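Local coordinates for 5'-nucleotidase SurE (Aquifex aeolicus, PDB 2WQK), which probably hydrolyses nucleoside 5'-monophosphates to nucleosides and phosphate with the help of one divalent metal cation per subunit, at residues P2-V7 and L27-V33; A23-L27 and V143-K147; G92-G96 and F135-A139; K140-D144 and I164-Y169. All blocks are in the same frame, centred on the assembly; numbering follows the deposited sequence. Where two conformers were deposited one is given.

How the contacts relate
The four contacts run through one alpha/beta domain, from the pairing of strands 3-7 and 29-35, inside the sheet, to the metal site. Contact 1 is that pairing, and contact 2 sets the end of the helix between those strands against helix 135-152; the two share Leu27 and have centres about 10 Å apart. Contact 3 packs the first turn of helix 135-152 on strand 88-94, and contact 4 the following turn, which overlaps contact 2 at Val143 and Asp144, on strand 158-165; their centres are about 8 Å apart. Asn94 of contact 3 binds the sodium ion. The side chains of Val7 in contact 1 and Ile164 in contact 4 lie about 11 and 13 Å from that ion.

Contact 1: residues P2-V7 and L27-V33; sequences PTFLLV and LGRVVVV
With CG anti to its carbonyl carbon (chi1 -42°), Phe4 swings its ring toward 27-33, where Leu27 CB meets the ring edge 3.8 Å from CZ and Val30 CG2 lies near the ring plane beside CD2. Leu6 takes the other course: CG is anti to the backbone N (chi1 175°), and CD2 settles against two valines, 3.9 Å from Val30 CG1 and 4.1 Å from Val32 CG2. The Leu6 and Val32 side chains run side by side in the same direction. Beneath them the backbones are joined as parallel strands. Phe4 bonds through both its N and its O, to Arg29 O and Val31 N, both 2.8 Å and nearly straight; Leu6 does the same with Val31 and Val33. These strands are the first and last elements of a beta-alpha-beta unit whose crossover is helix 15-24. That helix covers Leu6 and Val30, whereas helix 69-80 packs on Val31 and Val33 across the sheet. On this second face Leu5 CD1 reaches Val33 CG2 at 3.9 Å, and Thr3 CG2 approaches Val31 CG2. In the conformer described, Arg29 lies alongside Thr3 at the more exposed end, bridged by a water 2.6 Å from Thr3 OG1 that accepts a longer bond from Arg29 NE, and Arg29 NH1 forms a salt bridge with Asp60.

Contact 2: residues A23-L27 and V143-K147; sequences ALKSL and VDIVK
Ala23 opens the contact: its CB points toward helix 135-152 and presses against Val143 CG2 at 3.4 Å, closer than carbon atoms usually pack. At Leu24 the side chain leaves its backbone obliquely to the helix, yet CD2 turns back to it and lies 4.0 Å from Val143 CG2 and 4.1 Å from Val146 CG2. It crosses Val146 at about a right angle. Leu24 and Val146 both also touch Leu90 of strand 88-94, so this pair is wedged over the sheet as well as between the helical segments. The arrangement is helix-on-helix packing on one side of an alpha/beta sheet: 23-27 is the end of the crossover helix 15-24 and the turn leading out of it, and 143-147 is a middle part of helix 135-152. Beyond Leu24 the chain bends through Lys25 and Ser26, and Leu27 N bonds to Leu24 O at 2.8 Å. This turn brings Leu27 back to the interface. A chi1 of -58° sets Leu27 CG beside its backbone N, and the side chain overlaps that of Val143 head to tail. Its CD1 meets Val143 CG1 in another tight approach of 3.5 Å, so that the valine is touched on both branches, CG2 having met Ala23 and Leu24. The same methyl reaches Val146 CG1 at 3.8 Å and comes near the backbone N and CB of Lys147, whose chain then leads away from the leucine.

Contact 3: residues G92-G96 and F135-A139; sequences GINEG and FEEIA. With NA (sodium ion), chain D; SO4 (sulfate ion), chain C.
Ile93 points its CB toward helix 135-152, 4.2 Å from CD1 of the Phe135 ring. From there CG2 branches to the edge of that ring, near its plane and 3.9 Å from CD1, the two side chains lying antiparallel. The other branch, CG1, is anti to the carbonyl carbon (chi1 -58°) and carries CD1 deeper, where it meets Ile138 CG2 at 3.9 Å and also touches Phe135 O and the CA and CB of Ala139. Further round the ring, Asn94 O lies at the edge by CE1, and, in the conformer described, Glu95 CG comes 3.8 Å from CZ, its chain crossing the phenylalanine at about a right angle. With an alanine at Phe135, a gap beside Ile93 CG2 would probably open and the edge contact with Asn94 O would be lost.

Asn94 turns the opposite way, away from the helix and into the metal site of this alpha/beta nucleotidase. Its OD1 binds the sodium ion at 2.3 Å, with Asp10 and Ser40 completing the protein ligands, while two sulfate oxygens and a water donating to Glu95 O also reach the ion. ND2 gives a 2.9 Å bond to Gly96 O and a weak one to sulfate O1. Together with the metal bond of OD1 these would limit rotation of the amide. The strand thus has an apolar side fixed on the helix and a polar side that ligates a cation; the sulfate, probably from the crystallisation liquor, may mimic a substrate phosphate beside a sodium ion held by residues predicted to bind the divalent cofactor.

Contact 4: residues K140-D144 and I164-Y169; sequences KVCVD and IPNLRY
Tyr169 and Asp144 approach from opposite directions and join at the ring edge, where the hydroxyl OH donates a very short 2.5 Å hydrogen bond to Asp144 OD2. The acceptor lies near the ring plane, but the carboxylate itself is turned 52° from it. Lys140, one helical turn earlier, lies over a face of the same ring: its CB sits 3.9 Å from the centroid and 26° off the normal, a CH-pi contact displaced toward the rim, nearest CD1 at 3.5 Å. Its extended chain then passes obliquely along the ring, bringing CD to 3.8 Å from Tyr169 CB. The tyrosine reaches this place because its CG is anti to the backbone N (chi1 178°), which stretches the ring back over the helix. Replacing Tyr169 by an alanine would probably leave the Asp144 carboxylate without this donor and uncover the aliphatic part of Lys140.

Deeper in, the contact is apolar. Val141 and Ile164 interleave from opposing sides, with Val141 CG1 3.7 Å from Ile164 CG2, and Ile164 CD1 meets Cys142 SG at 3.9 Å. Glu137, beside Lys140 and Tyr169, forms a salt bridge with Lys140 NZ and accepts a hydrogen bond from Tyr169 N. The contact belongs to the beta-alpha-beta unit of strand 122-128, helix 135-152 and strand 158-165; Ile164 pairs with strand 122-128 through its backbone, Val226 of strand 225-232 touches Val141 and Ile164, and Cys142 faces Leu20 of helix 15-24.

Contact 1: residues P2-V7 and L27-V33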
loop_
_atom_site.group_PDB
_atom_site.type_symbol
_atom_site.label_atom_id
_atom_site.label_comp_id
_atom_site.label_asym_id
_atom_site.label_seq_id
_atom_site.Cartn_x
_atom_site.Cartn_y
_atom_site.Cartn_z
ATOM N N PRO A 2 -19.454 13.542 -31.414
ATOM C CA PRO A 2 -18.285 12.756 -30.981
ATOM C C PRO A 2 -18.470 12.233 -29.567
ATOM O O PRO A 2 -19.323 12.739 -28.831
ATOM C CB PRO A 2 -17.149 13.783 -31.006
ATOM C CG PRO A 2 -17.587 14.817 -31.891
ATOM C CD PRO A 2 -19.037 14.883 -31.837
ATOM N N THR A 3 -17.632 11.252 -29.191
ATOM C CA THR A 3 -17.679 10.656 -27.873
ATOM C C THR A 3 -16.253 10.579 -27.349
ATOM O O THR A 3 -15.330 10.206 -28.119
ATOM C CB THR A 3 -18.333 9.242 -27.906
ATOM O OG1 THR A 3 -19.680 9.340 -28.406
ATOM C CG2 THR A 3 -18.314 8.544 -26.537
ATOM N N PHE A 4 -16.097 10.964 -26.079
ATOM C CA PHE A 4 -14.782 10.924 -25.421
ATOM C C PHE A 4 -14.850 9.992 -24.230
ATOM O O PHE A 4 -15.783 10.044 -23.448
ATOM C CB PHE A 4 -14.381 12.309 -24.925
ATOM C CG PHE A 4 -14.692 13.399 -25.910
ATOM C CD1 PHE A 4 -14.084 13.418 -27.136
ATOM C CD2 PHE A 4 -15.632 14.390 -25.618
ATOM C CE1 PHE A 4 -14.371 14.392 -28.060
ATOM C CE2 PHE A 4 -15.902 15.367 -26.557
ATOM C CZ PHE A 4 -15.283 15.357 -27.759
ATOM N N LEU A 5 -13.805 9.155 -24.074
ATOM C CA LEU A 5 -13.637 8.343 -22.878
ATOM C C LEU A 5 -12.598 9.102 -22.030
ATOM O O LEU A 5 -11.455 9.258 -22.460
ATOM C CB LEU A 5 -13.119 6.948 -23.240
ATOM C CG LEU A 5 -12.823 6.022 -22.052
ATOM C CD1 LEU A 5 -14.015 5.893 -21.169
ATOM C CD2 LEU A 5 -12.327 4.640 -22.540
ATOM N N LEU A 6 -13.026 9.572 -20.865
ATOM C CA LEU A 6 -12.228 10.429 -19.999
ATOM C C LEU A 6 -11.917 9.684 -18.723
ATOM O O LEU A 6 -12.815 9.195 -18.015
ATOM C CB LEU A 6 -13.028 11.706 -19.674
ATOM C CG LEU A 6 -12.413 12.688 -18.669
ATOM C CD1 LEU A 6 -11.013 13.141 -19.083
ATOM C CD2 LEU A 6 -13.321 13.898 -18.427
ATOM N N VAL A 7 -10.618 9.606 -18.416
ATOM C CA VAL A 7 -10.123 8.909 -17.236
ATOM C C VAL A 7 -9.188 9.862 -16.502
ATOM O O VAL A 7 -8.833 10.933 -17.005
ATOM C CB VAL A 7 -9.369 7.605 -17.621
ATOM C CG1 VAL A 7 -10.261 6.747 -18.524
ATOM C CG2 VAL A 7 -8.010 7.909 -18.282
ATOM N N LEU A 27 -18.510 19.786 -26.887
ATOM C CA LEU A 27 -17.968 19.132 -28.100
ATOM C C LEU A 27 -18.542 17.739 -28.402
ATOM O O LEU A 27 -18.368 17.209 -29.499
ATOM C CB LEU A 27 -16.437 18.990 -28.025
ATOM C CG LEU A 27 -15.726 20.303 -27.855
ATOM C CD1 LEU A 27 -14.173 20.036 -27.828
ATOM C CD2 LEU A 27 -16.036 21.334 -28.921
ATOM N N GLY A 28 -19.127 17.097 -27.402
ATOM C CA GLY A 28 -19.632 15.735 -27.611
ATOM C C GLY A 28 -20.036 15.102 -26.285
ATOM O O GLY A 28 -20.254 15.800 -25.316
ATOM N N ARG A 29 -20.156 13.778 -26.306
ATOM C CA ARG A 29 -20.562 13.038 -25.119
ATOM C C ARG A 29 -19.333 12.589 -24.370
ATOM O O ARG A 29 -18.441 11.983 -24.949
ATOM C CB ARG A 29 -21.365 11.812 -25.461
ATOM C CG ARG A 29 -21.839 11.040 -24.237
ATOM C CD ARG A 29 -22.428 9.691 -24.630
ATOM N NE ARG A 29 -23.499 9.849 -25.619
ATOM C CZ ARG A 29 -24.752 10.223 -25.319
ATOM N NH1 ARG A 29 -25.118 10.427 -24.059
ATOM N NH2 ARG A 29 -25.648 10.345 -26.293
ATOM N N VAL A 30 -19.317 12.930 -23.077
ATOM C CA VAL A 30 -18.175 12.588 -22.217
ATOM C C VAL A 30 -18.586 11.385 -21.406
ATOM O O VAL A 30 -19.527 11.457 -20.621
ATOM C CB VAL A 30 -17.781 13.741 -21.241
ATOM C CG1 VAL A 30 -16.513 13.350 -20.514
ATOM C CG2 VAL A 30 -17.650 15.094 -22.003
ATOM N N VAL A 31 -17.813 10.300 -21.535
ATOM C CA VAL A 31 -18.042 9.109 -20.739
ATOM C C VAL A 31 -16.851 9.006 -19.803
ATOM O O VAL A 31 -15.713 8.847 -20.258
ATOM C CB VAL A 31 -18.179 7.838 -21.612
ATOM C CG1 VAL A 31 -18.333 6.574 -20.739
ATOM C CG2 VAL A 31 -19.395 7.999 -22.592
ATOM N N VAL A 32 -17.132 9.126 -18.517
ATOM C CA VAL A 32 -16.059 9.095 -17.497
ATOM C C VAL A 32 -15.981 7.705 -16.902
ATOM O O VAL A 32 -16.987 7.137 -16.463
ATOM C CB VAL A 32 -16.321 10.062 -16.341
ATOM C CG1 VAL A 32 -15.380 9.868 -15.114
ATOM C CG2 VAL A 32 -16.240 11.486 -16.850
ATOM N N VAL A 33 -14.751 7.193 -16.830
ATOM C CA VAL A 33 -14.484 5.974 -16.051
ATOM C C VAL A 33 -13.183 6.315 -15.310
ATOM O O VAL A 33 -12.146 6.536 -15.957
ATOM C CB VAL A 33 -14.300 4.718 -16.948
ATOM C CG1 VAL A 33 -14.096 3.470 -16.097
ATOM C CG2 VAL A 33 -15.526 4.556 -17.872
HETATM O O HOH W 1 -22.020 8.352 -28.138
#

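Contact 2: residues A23-L27 and V143-K147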
loop_
_atom_site.group_PDB
_atom_site.type_symbol
_atom_site.label_atom_id
_atom_site.label_comp_id
_atom_site.label_asym_id
_atom_site.label_seq_id
_atom_site.Cartn_x
_atom_site.Cartn_y
_atom_site.Cartn_z
ATOM N N ALA A 23 -16.378 21.134 -19.311
ATOM C CA ALA A 23 -15.996 21.874 -20.509
ATOM C C ALA A 23 -16.189 21.109 -21.808
ATOM O O ALA A 23 -16.596 21.681 -22.836
ATOM C CB ALA A 23 -14.558 22.424 -20.377
ATOM N N LEU A 24 -15.907 19.807 -21.764
ATOM C CA LEU A 24 -15.996 18.986 -22.968
ATOM C C LEU A 24 -17.405 18.721 -23.477
ATOM O O LEU A 24 -17.578 18.328 -24.626
ATOM C CB LEU A 24 -15.345 17.620 -22.737
ATOM C CG LEU A 24 -13.818 17.613 -22.699
ATOM C CD1 LEU A 24 -13.411 16.268 -22.138
ATOM C CD2 LEU A 24 -13.277 17.843 -24.113
ATOM N N LYS A 25 -18.386 18.907 -22.591
ATOM C CA LYS A 25 -19.769 18.624 -23.008
ATOM C C LYS A 25 -20.187 19.366 -24.283
ATOM O O LYS A 25 -21.065 18.888 -25.001
ATOM C CB LYS A 25 -20.750 18.940 -21.871
ATOM C CG LYS A 25 -20.615 18.074 -20.662
ATOM C CD LYS A 25 -21.493 18.636 -19.506
ATOM C CE LYS A 25 -21.685 17.646 -18.375
ATOM N NZ LYS A 25 -22.669 18.139 -17.322
ATOM N N SER A 26 -19.638 20.558 -24.509
ATOM C CA SER A 26 -20.006 21.319 -25.706
ATOM C C SER A 26 -19.459 20.724 -26.998
ATOM O O SER A 26 -19.886 21.102 -28.098
ATOM C CB SER A 26 -19.604 22.782 -25.598
ATOM O OG SER A 26 -18.203 22.871 -25.502
ATOM N N LEU A 27 -18.510 19.786 -26.887
ATOM C CA LEU A 27 -17.968 19.132 -28.100
ATOM C C LEU A 27 -18.542 17.739 -28.402
ATOM O O LEU A 27 -18.368 17.209 -29.499
ATOM C CB LEU A 27 -16.437 18.990 -28.025
ATOM C CG LEU A 27 -15.726 20.303 -27.855
ATOM C CD1 LEU A 27 -14.173 20.036 -27.828
ATOM C CD2 LEU A 27 -16.036 21.334 -28.921
ATOM N N VAL A 143 -10.119 22.182 -24.015
ATOM C CA VAL A 143 -11.187 22.053 -24.986
ATOM C C VAL A 143 -10.777 22.673 -26.340
ATOM O O VAL A 143 -11.082 22.128 -27.376
ATOM C CB VAL A 143 -12.518 22.558 -24.415
ATOM C CG1 VAL A 143 -13.617 22.528 -25.468
ATOM C CG2 VAL A 143 -12.871 21.705 -23.203
ATOM N N ASP A 144 -10.017 23.767 -26.311
ATOM C CA ASP A 144 -9.495 24.358 -27.550
ATOM C C ASP A 144 -8.665 23.321 -28.314
ATOM O O ASP A 144 -8.793 23.177 -29.516
ATOM C CB ASP A 144 -8.609 25.583 -27.278
ATOM C CG ASP A 144 -9.405 26.841 -26.853
ATOM O OD1 ASP A 144 -10.653 26.898 -27.030
ATOM O OD2 ASP A 144 -8.753 27.741 -26.287
ATOM N N ILE A 145 -7.819 22.604 -27.583
ATOM C CA ILE A 145 -6.971 21.575 -28.196
ATOM C C ILE A 145 -7.795 20.419 -28.745
ATOM O O ILE A 145 -7.568 19.993 -29.874
ATOM C CB ILE A 145 -5.872 21.125 -27.175
ATOM C CG1 ILE A 145 -4.871 22.272 -26.921
ATOM C CG2 ILE A 145 -5.212 19.831 -27.636
ATOM C CD1 ILE A 145 -3.927 21.985 -25.785
ATOM N N VAL A 146 -8.746 19.931 -27.944
ATOM C CA VAL A 146 -9.603 18.826 -28.391
ATOM C C VAL A 146 -10.345 19.217 -29.678
ATOM O O VAL A 146 -10.419 18.432 -30.643
ATOM C CB VAL A 146 -10.561 18.325 -27.295
ATOM C CG1 VAL A 146 -11.529 17.305 -27.865
ATOM C CG2 VAL A 146 -9.755 17.712 -26.136
ATOM N N LYS A 147 -10.857 20.451 -29.704
ATOM C CA LYS A 147 -11.574 20.886 -30.911
ATOM C C LYS A 147 -10.704 20.814 -32.163
ATOM O O LYS A 147 -11.099 20.245 -33.195
ATOM C CB LYS A 147 -12.163 22.277 -30.735
ATOM C CG LYS A 147 -13.114 22.618 -31.855
ATOM C CD LYS A 147 -13.733 23.989 -31.617
ATOM C CE LYS A 147 -14.687 24.306 -32.791
ATOM N NZ LYS A 147 -15.368 25.634 -32.629
#

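Contact 3: residues G92-G96 and F135-A139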
loop_
_atom_site.group_PDB
_atom_site.type_symbol
_atom_site.label_atom_id
_atom_site.label_comp_id
_atom_site.label_asym_id
_atom_site.label_seq_id
_atom_site.Cartn_x
_atom_site.Cartn_y
_atom_site.Cartn_z
ATOM N N GLY A 92 -6.914 13.129 -17.488
ATOM C CA GLY A 92 -6.613 14.341 -16.724
ATOM C C GLY A 92 -7.892 15.052 -16.312
ATOM O O GLY A 92 -8.967 14.443 -16.291
ATOM N N ILE A 93 -7.775 16.333 -15.933
ATOM C CA ILE A 93 -6.557 17.097 -15.786
ATOM C C ILE A 93 -5.870 16.733 -14.513
ATOM O O ILE A 93 -6.444 16.808 -13.432
ATOM C CB ILE A 93 -6.860 18.617 -15.703
ATOM C CG1 ILE A 93 -7.615 19.086 -16.949
ATOM C CG2 ILE A 93 -5.551 19.421 -15.484
ATOM C CD1 ILE A 93 -8.515 20.331 -16.712
ATOM N N ASN A 94 -4.609 16.299 -14.631
ATOM C CA ASN A 94 -3.858 15.916 -13.456
ATOM C C ASN A 94 -3.610 17.062 -12.498
ATOM O O ASN A 94 -3.365 18.163 -12.924
ATOM C CB ASN A 94 -2.486 15.309 -13.826
ATOM C CG ASN A 94 -1.862 14.521 -12.657
ATOM O OD1 ASN A 94 -2.513 13.657 -12.069
ATOM N ND2 ASN A 94 -0.585 14.836 -12.328
ATOM N N GLU A 95 -3.627 16.724 -11.215
ATOM C CA GLU A 95 -3.278 17.652 -10.163
ATOM C C GLU A 95 -1.747 17.628 -10.047
ATOM O O GLU A 95 -1.167 16.926 -9.187
ATOM C CB GLU A 95 -3.910 17.221 -8.843
ATOM C CG GLU A 95 -5.406 17.101 -8.826
ATOM C CD GLU A 95 -5.905 16.457 -7.531
ATOM O OE1 GLU A 95 -5.099 15.773 -6.821
ATOM O OE2 GLU A 95 -7.093 16.645 -7.220
ATOM N N GLY A 96 -1.098 18.307 -10.958
ATOM C CA GLY A 96 0.334 18.508 -10.958
ATOM C C GLY A 96 0.878 18.151 -12.325
ATOM O O GLY A 96 0.187 17.522 -13.140
ATOM N N PHE A 135 -8.419 24.840 -12.227
ATOM C CA PHE A 135 -8.796 23.780 -13.172
ATOM C C PHE A 135 -9.830 24.226 -14.198
ATOM O O PHE A 135 -9.793 23.777 -15.315
ATOM C CB PHE A 135 -9.298 22.566 -12.416
ATOM C CG PHE A 135 -8.222 21.852 -11.664
ATOM C CD1 PHE A 135 -7.301 21.036 -12.346
ATOM C CD2 PHE A 135 -8.121 21.958 -10.291
ATOM C CE1 PHE A 135 -6.303 20.412 -11.638
ATOM C CE2 PHE A 135 -7.130 21.287 -9.593
ATOM C CZ PHE A 135 -6.234 20.514 -10.282
ATOM N N GLU A 136 -10.777 25.106 -13.821
ATOM C CA GLU A 136 -11.748 25.552 -14.819
ATOM C C GLU A 136 -11.160 26.445 -15.887
ATOM O O GLU A 136 -11.598 26.373 -17.033
ATOM C CB GLU A 136 -12.950 26.236 -14.168
ATOM C CG GLU A 136 -13.690 25.311 -13.264
ATOM C CD GLU A 136 -14.968 25.923 -12.721
ATOM O OE1 GLU A 136 -15.163 27.137 -12.878
ATOM O OE2 GLU A 136 -15.755 25.171 -12.141
ATOM N N GLU A 137 -10.173 27.274 -15.530
ATOM C CA GLU A 137 -9.450 28.041 -16.515
ATOM C C GLU A 137 -8.637 27.117 -17.423
ATOM O O GLU A 137 -8.621 27.276 -18.625
ATOM C CB GLU A 137 -8.506 29.048 -15.861
ATOM C CG GLU A 137 -9.228 30.140 -15.029
ATOM C CD GLU A 137 -10.051 31.056 -15.885
ATOM O OE1 GLU A 137 -9.621 31.446 -16.971
ATOM O OE2 GLU A 137 -11.166 31.412 -15.451
ATOM N N ILE A 138 -7.958 26.153 -16.819
ATOM C CA ILE A 138 -7.154 25.205 -17.588
ATOM C C ILE A 138 -8.010 24.409 -18.571
ATOM O O ILE A 138 -7.589 24.151 -19.716
ATOM C CB ILE A 138 -6.351 24.273 -16.644
ATOM C CG1 ILE A 138 -5.238 25.086 -15.978
ATOM C CG2 ILE A 138 -5.761 23.043 -17.387
ATOM C CD1 ILE A 138 -4.536 24.387 -14.810
ATOM N N ALA A 139 -9.219 24.038 -18.150
ATOM C CA ALA A 139 -10.090 23.234 -19.020
ATOM C C ALA A 139 -10.420 23.952 -20.307
ATOM O O ALA A 139 -10.636 23.331 -21.338
ATOM C CB ALA A 139 -11.392 22.796 -18.298
HETATM NA NA NA D . -1.952 12.475 -10.150
HETATM S S SO4 C . 0.101 11.083 -12.034
HETATM O O1 SO4 C . 0.520 12.221 -11.217
HETATM O O2 SO4 C . -1.284 10.717 -11.599
HETATM O O3 SO4 C . 0.022 11.440 -13.404
HETATM O O4 SO4 C . 1.001 9.901 -11.849
HETATM O O HOH W 2 -0.752 14.202 -8.897
#

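Contact 4: residues K140-D144 and I164-Y169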
loop_
_atom_site.group_PDB
_atom_site.type_symbol
_atom_site.label_atom_id
_atom_site.label_comp_id
_atom_site.label_asym_id
_atom_site.label_seq_id
_atom_site.Cartn_x
_atom_site.Cartn_y
_atom_site.Cartn_z
ATOM N N LYS A 140 -10.468 25.292 -20.250
ATOM C CA LYS A 140 -10.772 26.055 -21.464
ATOM C C LYS A 140 -9.736 25.805 -22.568
ATOM O O LYS A 140 -10.107 25.617 -23.725
ATOM C CB LYS A 140 -10.854 27.562 -21.163
ATOM C CG LYS A 140 -11.973 27.902 -20.192
ATOM C CD LYS A 140 -11.909 29.365 -19.759
ATOM C CE LYS A 140 -13.010 29.695 -18.793
ATOM N NZ LYS A 140 -12.814 31.116 -18.280
ATOM N N VAL A 141 -8.441 25.774 -22.213
ATOM C CA VAL A 141 -7.466 25.528 -23.255
ATOM C C VAL A 141 -7.476 24.025 -23.656
ATOM O O VAL A 141 -7.270 23.709 -24.821
ATOM C CB VAL A 141 -6.097 26.132 -22.960
ATOM C CG1 VAL A 141 -5.378 25.329 -21.964
ATOM C CG2 VAL A 141 -5.317 26.335 -24.288
ATOM N N CYS A 142 -7.799 23.133 -22.720
ATOM C CA CYS A 142 -7.909 21.708 -23.087
ATOM C C CYS A 142 -8.967 21.517 -24.183
ATOM O O CYS A 142 -8.762 20.776 -25.161
ATOM C CB CYS A 142 -8.209 20.833 -21.876
ATOM S SG CYS A 142 -6.933 20.897 -20.613
ATOM N N VAL A 143 -10.119 22.182 -24.015
ATOM C CA VAL A 143 -11.187 22.053 -24.986
ATOM C C VAL A 143 -10.777 22.673 -26.340
ATOM O O VAL A 143 -11.082 22.128 -27.376
ATOM C CB VAL A 143 -12.518 22.558 -24.415
ATOM C CG1 VAL A 143 -13.617 22.528 -25.468
ATOM C CG2 VAL A 143 -12.871 21.705 -23.203
ATOM N N ASP A 144 -10.017 23.767 -26.311
ATOM C CA ASP A 144 -9.495 24.358 -27.550
ATOM C C ASP A 144 -8.665 23.321 -28.314
ATOM O O ASP A 144 -8.793 23.177 -29.516
ATOM C CB ASP A 144 -8.609 25.583 -27.278
ATOM C CG ASP A 144 -9.405 26.841 -26.853
ATOM O OD1 ASP A 144 -10.653 26.898 -27.030
ATOM O OD2 ASP A 144 -8.753 27.741 -26.287
ATOM N N ILE A 164 -0.329 22.430 -18.839
ATOM C CA ILE A 164 -0.892 23.793 -18.905
ATOM C C ILE A 164 -0.490 24.567 -17.669
ATOM O O ILE A 164 -0.713 24.120 -16.563
ATOM C CB ILE A 164 -2.432 23.774 -18.990
ATOM C CG1 ILE A 164 -2.946 22.820 -20.076
ATOM C CG2 ILE A 164 -2.995 25.200 -19.162
ATOM C CD1 ILE A 164 -3.235 21.358 -19.543
ATOM N N PRO A 165 0.099 25.759 -17.860
ATOM C CA PRO A 165 0.399 26.622 -16.714
ATOM C C PRO A 165 -0.832 27.005 -15.891
ATOM O O PRO A 165 -1.926 27.123 -16.433
ATOM C CB PRO A 165 0.931 27.909 -17.376
ATOM C CG PRO A 165 1.250 27.645 -18.712
ATOM C CD PRO A 165 0.509 26.367 -19.128
ATOM N N ASN A 166 -0.617 27.237 -14.597
ATOM C CA ASN A 166 -1.688 27.647 -13.714
ATOM C C ASN A 166 -1.939 29.135 -13.842
ATOM O O ASN A 166 -1.540 29.918 -12.972
ATOM C CB ASN A 166 -1.373 27.284 -12.275
ATOM C CG ASN A 166 -2.542 27.495 -11.358
ATOM O OD1 ASN A 166 -3.680 27.441 -11.796
ATOM N ND2 ASN A 166 -2.267 27.720 -10.069
ATOM N N LEU A 167 -2.554 29.499 -14.955
ATOM C CA LEU A 167 -2.884 30.878 -15.265
ATOM C C LEU A 167 -4.328 30.995 -15.692
ATOM O O LEU A 167 -4.940 30.043 -16.191
ATOM C CB LEU A 167 -2.014 31.356 -16.421
ATOM C CG LEU A 167 -0.512 31.497 -16.188
ATOM C CD1 LEU A 167 0.239 31.681 -17.510
ATOM C CD2 LEU A 167 -0.217 32.653 -15.240
ATOM N N ARG A 168 -4.884 32.202 -15.552
ATOM C CA ARG A 168 -6.144 32.447 -16.190
ATOM C C ARG A 168 -6.025 32.255 -17.687
ATOM O O ARG A 168 -4.970 32.517 -18.278
ATOM C CB ARG A 168 -6.626 33.878 -15.897
ATOM C CG ARG A 168 -7.004 34.086 -14.475
ATOM C CD ARG A 168 -7.507 35.528 -14.240
ATOM N NE ARG A 168 -8.438 35.962 -15.292
ATOM C CZ ARG A 168 -8.169 36.829 -16.274
ATOM N NH1 ARG A 168 -6.979 37.425 -16.383
ATOM N NH2 ARG A 168 -9.111 37.110 -17.163
ATOM N N TYR A 169 -7.118 31.797 -18.308
ATOM C CA TYR A 169 -7.148 31.517 -19.738
ATOM C C TYR A 169 -6.599 32.664 -20.567
ATOM O O TYR A 169 -5.792 32.492 -21.452
ATOM C CB TYR A 169 -8.571 31.170 -20.161
ATOM C CG TYR A 169 -8.819 30.881 -21.615
ATOM C CD1 TYR A 169 -8.293 29.738 -22.215
ATOM C CD2 TYR A 169 -9.673 31.676 -22.374
ATOM C CE1 TYR A 169 -8.552 29.436 -23.513
ATOM C CE2 TYR A 169 -9.933 31.385 -23.693
ATOM C CZ TYR A 169 -9.372 30.257 -24.267
ATOM O OH TYR A 169 -9.650 29.959 -25.594
#